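Local atomic coordinates of prophenoloxidase b (Marsupenaeus japonicus, PDB entry 3WKY), a protein that is a type 3 copper protein of the hemocyanin family, the precursor of a phenoloxidase that probably hydroxylates monophenols and oxidises o-diphenols. Residues Ser272-Ser277 / Val388-Phe393. Residues are numbered along the deposited sequence; the frame is centred on the assembly and turned at random.
With CUO (Cu2-o2 cluster), chain J; EDO (1,2-ethanediol), chain K.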
ATOM      1  N   SER A 272      18.470  22.881  -9.155  1.00 18.41           N
ATOM      2  CA  SER A 272      17.328  22.214  -8.546  1.00 17.56           C
ATOM      3  C   SER A 272      17.783  21.311  -7.408  1.00 15.98           C
ATOM      4  O   SER A 272      18.913  20.813  -7.402  1.00 17.69           O
ATOM      5  CB  SER A 272      16.577  21.404  -9.596  1.00 18.07           C
ATOM      6  OG  SER A 272      15.969  22.290 -10.526  1.00 22.57           O
ATOM      7  N   SER A 273      16.895  21.119  -6.441  1.00 15.28           N
ATOM      8  CA  SER A 273      17.156  20.232  -5.314  1.00 13.91           C
ATOM      9  C   SER A 273      16.290  18.984  -5.468  1.00 15.05           C
ATOM     10  O   SER A 273      15.486  18.880  -6.398  1.00 16.48           O
ATOM     11  CB  SER A 273      16.803  20.939  -4.008  1.00 17.78           C
ATOM     12  OG  SER A 273      17.580  22.115  -3.825  1.00 19.16           O
ATOM     13  N   ARG A 274      16.438  18.046  -4.544  1.00 16.25           N
ATOM     14  CA  ARG A 274      15.606  16.857  -4.554  1.00 14.02           C
ATOM     15  C   ARG A 274      15.176  16.585  -3.128  1.00 12.91           C
ATOM     16  O   ARG A 274      16.015  16.387  -2.260  1.00 14.17           O
ATOM     17  CB  ARG A 274      16.371  15.639  -5.089  1.00 15.05           C
ATOM     18  CG  ARG A 274      15.478  14.382  -5.211  1.00 14.38           C
ATOM     19  CD  ARG A 274      16.274  13.138  -5.630  1.00 11.49           C
ATOM     20  NE  ARG A 274      17.262  12.776  -4.605  1.00 13.16           N
ATOM     21  CZ  ARG A 274      18.568  13.040  -4.665  1.00 16.64           C
ATOM     22  NH1 ARG A 274      19.093  13.659  -5.718  1.00 13.55           N
ATOM     23  NH2 ARG A 274      19.357  12.676  -3.657  1.00 15.24           N
ATOM     24  N   GLN A 275      13.865  16.597  -2.887  1.00 14.48           N
ATOM     25  CA  GLN A 275      13.338  16.328  -1.553  1.00 13.12           C
ATOM     26  C   GLN A 275      13.608  14.893  -1.140  1.00 10.07           C
ATOM     27  O   GLN A 275      13.735  14.003  -1.992  1.00 12.76           O
ATOM     28  CB  GLN A 275      11.823  16.585  -1.526  1.00 11.60           C
ATOM     29  CG  GLN A 275      11.487  18.063  -1.721  1.00 11.06           C
ATOM     30  CD  GLN A 275      10.025  18.309  -2.027  1.00 13.95           C
ATOM     31  OE1 GLN A 275       9.678  19.365  -2.554  1.00 13.20           O
ATOM     32  NE2 GLN A 275       9.159  17.340  -1.704  1.00 12.31           N
ATOM     33  N   ASP A 276      13.669  14.656   0.167  1.00 11.20           N
ATOM     34  CA  ASP A 276      13.667  13.280   0.666  1.00 14.85           C
ATOM     35  C   ASP A 276      12.477  12.505   0.081  1.00 16.22           C
ATOM     36  O   ASP A 276      11.404  13.083  -0.180  1.00 14.83           O
ATOM     37  CB  ASP A 276      13.559  13.244   2.195  1.00 16.94           C
ATOM     38  CG  ASP A 276      14.818  13.723   2.909  1.00 19.32           C
ATOM     39  OD1 ASP A 276      15.939  13.687   2.351  1.00 17.38           O
ATOM     40  OD2 ASP A 276      14.688  14.114   4.084  1.00 21.11           O
ATOM     41  N   SER A 277      12.670  11.201  -0.114  1.00 14.43           N
ATOM     42  CA  SER A 277      11.604  10.306  -0.580  1.00 13.99           C
ATOM     43  C   SER A 277      11.035  10.704  -1.935  1.00 16.30           C
ATOM     44  O   SER A 277       9.819  10.805  -2.091  1.00 14.64           O
ATOM     45  CB  SER A 277      10.469  10.216   0.453  1.00 19.10           C
ATOM     46  OG  SER A 277      11.001   9.859   1.720  1.00 20.99           O
ATOM     47  N   VAL A 388      29.122  14.371  -7.771  1.00 14.38           N
ATOM     48  CA  VAL A 388      29.687  13.696  -6.593  1.00 14.78           C
ATOM     49  C   VAL A 388      29.184  14.285  -5.257  1.00 14.68           C
ATOM     50  O   VAL A 388      29.125  13.582  -4.246  1.00 14.53           O
ATOM     51  CB  VAL A 388      31.234  13.676  -6.678  1.00 14.41           C
ATOM     52  CG1 VAL A 388      31.880  13.133  -5.391  1.00 16.67           C
ATOM     53  CG2 VAL A 388      31.663  12.828  -7.875  1.00 14.36           C
ATOM     54  N   ARG A 389      28.789  15.556  -5.260  1.00 13.55           N
ATOM     55  CA  ARG A 389      28.217  16.200  -4.073  1.00 15.34           C
ATOM     56  C   ARG A 389      27.006  15.456  -3.499  1.00 13.99           C
ATOM     57  O   ARG A 389      26.795  15.447  -2.286  1.00 15.29           O
ATOM     58  CB  ARG A 389      27.767  17.636  -4.396  1.00 15.67           C
ATOM     59  CG  ARG A 389      28.901  18.605  -4.796  1.00 15.43           C
ATOM     60  CD  ARG A 389      28.325  19.973  -5.201  1.00 15.96           C
ATOM     61  NE  ARG A 389      27.582  20.628  -4.120  1.00 18.50           N
ATOM     62  CZ  ARG A 389      28.095  21.544  -3.296  1.00 24.02           C
ATOM     63  NH1 ARG A 389      29.372  21.908  -3.397  1.00 19.93           N
ATOM     64  NH2 ARG A 389      27.331  22.093  -2.362  1.00 20.03           N
ATOM     65  N   ASP A 390      26.203  14.862  -4.379  1.00 14.46           N
ATOM     66  CA  ASP A 390      24.893  14.309  -3.997  1.00 17.63           C
ATOM     67  C   ASP A 390      25.080  12.919  -3.407  1.00 14.30           C
ATOM     68  O   ASP A 390      25.732  12.076  -4.022  1.00 13.59           O
ATOM     69  CB  ASP A 390      24.009  14.237  -5.256  1.00 13.76           C
ATOM     70  CG  ASP A 390      22.530  14.034  -4.951  1.00 15.51           C
ATOM     71  OD1 ASP A 390      22.189  13.279  -4.011  1.00 14.46           O
ATOM     72  OD2 ASP A 390      21.693  14.609  -5.692  1.00 16.31           O
ATOM     73  N   PRO A 391      24.525  12.659  -2.200  1.00 14.09           N
ATOM     74  CA  PRO A 391      24.656  11.290  -1.673  1.00 15.17           C
ATOM     75  C   PRO A 391      24.144  10.219  -2.640  1.00 13.66           C
ATOM     76  O   PRO A 391      24.651   9.091  -2.634  1.00 13.57           O
ATOM     77  CB  PRO A 391      23.820  11.315  -0.378  1.00 15.10           C
ATOM     78  CG  PRO A 391      22.901  12.555  -0.530  1.00 16.97           C
ATOM     79  CD  PRO A 391      23.774  13.539  -1.282  1.00 15.74           C
ATOM     80  N   VAL A 392      23.159  10.558  -3.469  1.00 11.42           N
ATOM     81  CA  VAL A 392      22.637   9.559  -4.391  1.00 13.41           C
ATOM     82  C   VAL A 392      23.646   9.187  -5.477  1.00 15.18           C
ATOM     83  O   VAL A 392      23.523   8.131  -6.098  1.00 13.15           O
ATOM     84  CB  VAL A 392      21.280   9.969  -5.013  1.00 12.35           C
ATOM     85  CG1 VAL A 392      21.480  10.846  -6.267  1.00 13.15           C
ATOM     86  CG2 VAL A 392      20.479   8.728  -5.369  1.00 12.13           C
ATOM     87  N   PHE A 393      24.644  10.039  -5.707  1.00 13.37           N
ATOM     88  CA  PHE A 393      25.731   9.664  -6.620  1.00 14.84           C
ATOM     89  C   PHE A 393      26.308   8.309  -6.228  1.00 12.61           C
ATOM     90  O   PHE A 393      26.572   7.432  -7.082  1.00 11.85           O
ATOM     91  CB  PHE A 393      26.855  10.704  -6.588  1.00 11.98           C
ATOM     92  CG  PHE A 393      28.022  10.343  -7.471  1.00 11.60           C
ATOM     93  CD1 PHE A 393      28.031  10.711  -8.809  1.00 15.97           C
ATOM     94  CD2 PHE A 393      29.090   9.598  -6.967  1.00 16.04           C
ATOM     95  CE1 PHE A 393      29.104  10.357  -9.636  1.00 15.21           C
ATOM     96  CE2 PHE A 393      30.171   9.234  -7.778  1.00 15.73           C
ATOM     97  CZ  PHE A 393      30.175   9.613  -9.122  1.00 12.99           C
TER
HETATM   98 CU1  CUO J 708      31.592   9.532 -13.085  1.00 26.47          CU
HETATM   99 CU2  CUO J 708      28.171   8.410 -12.983  1.00 20.77          CU
HETATM  100  O1  CUO J 708      29.848   8.970 -13.881  1.00 34.54           O
HETATM  101  O2  CUO J 708      29.450  10.168 -12.805  1.00 28.87           O
HETATM  102  C1  EDO K 709       7.342  13.209  -0.288  1.00 21.66           C
HETATM  103  O1  EDO K 709       6.742  13.963   0.775  1.00 18.14           O
HETATM  104  C2  EDO K 709       8.162  14.134  -1.185  1.00 22.51           C
HETATM  105  O2  EDO K 709       9.295  14.665  -0.474  1.00 17.19           O
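The N-cap of helix 391-409, a helix that carries Phe-393 and His-397 of the dicopper pocket, is gripped end-on by Arg-274 from the loop between helices 218-239 and 294-310. Two nearly parallel bonds make a bidentate salt bridge to the capping residue, Asp-390: Arg-274 NH1 donates to Asp-390 OD2 at 2.8 Å, and Arg-274 NH2 reaches Asp-390 OD1 at 2.9 Å in an almost straight bond (172°). Both oxygens are met on their syn sides, and the guanidinium and carboxylate planes lie 15° apart, nearly coplanar. The arginine chain leaves its backbone extended and bends at chi3 (64°), which turns the NH1-NH2 end to the aspartate. Within the copper-containing domain of the hemocyanin family, this pair ties a long loop to the start of a pocket helix. Asp-390 OD1 also takes the capping bond from Val-392 N (2.9 Å) from above the carboxylate plane, while Phe-393 N bonds to Asp-390 O in the first turn. Val-392 meets the guanidinium obliquely, its CB 3.6 Å from Arg-274 NH2. With an alanine at this N-cap, the buried arginine charge would probably lose its mate and Val-392 N its capping acceptor. The next residue, Phe-393, brings its ring edge, CE1, to 3.2 Å from O2 of the Cu2-O2 cluster. Arg-274 NH2 also bonds to Asp-257 O, and Asp-276 forms a salt bridge with Lys-373 of a second subunit.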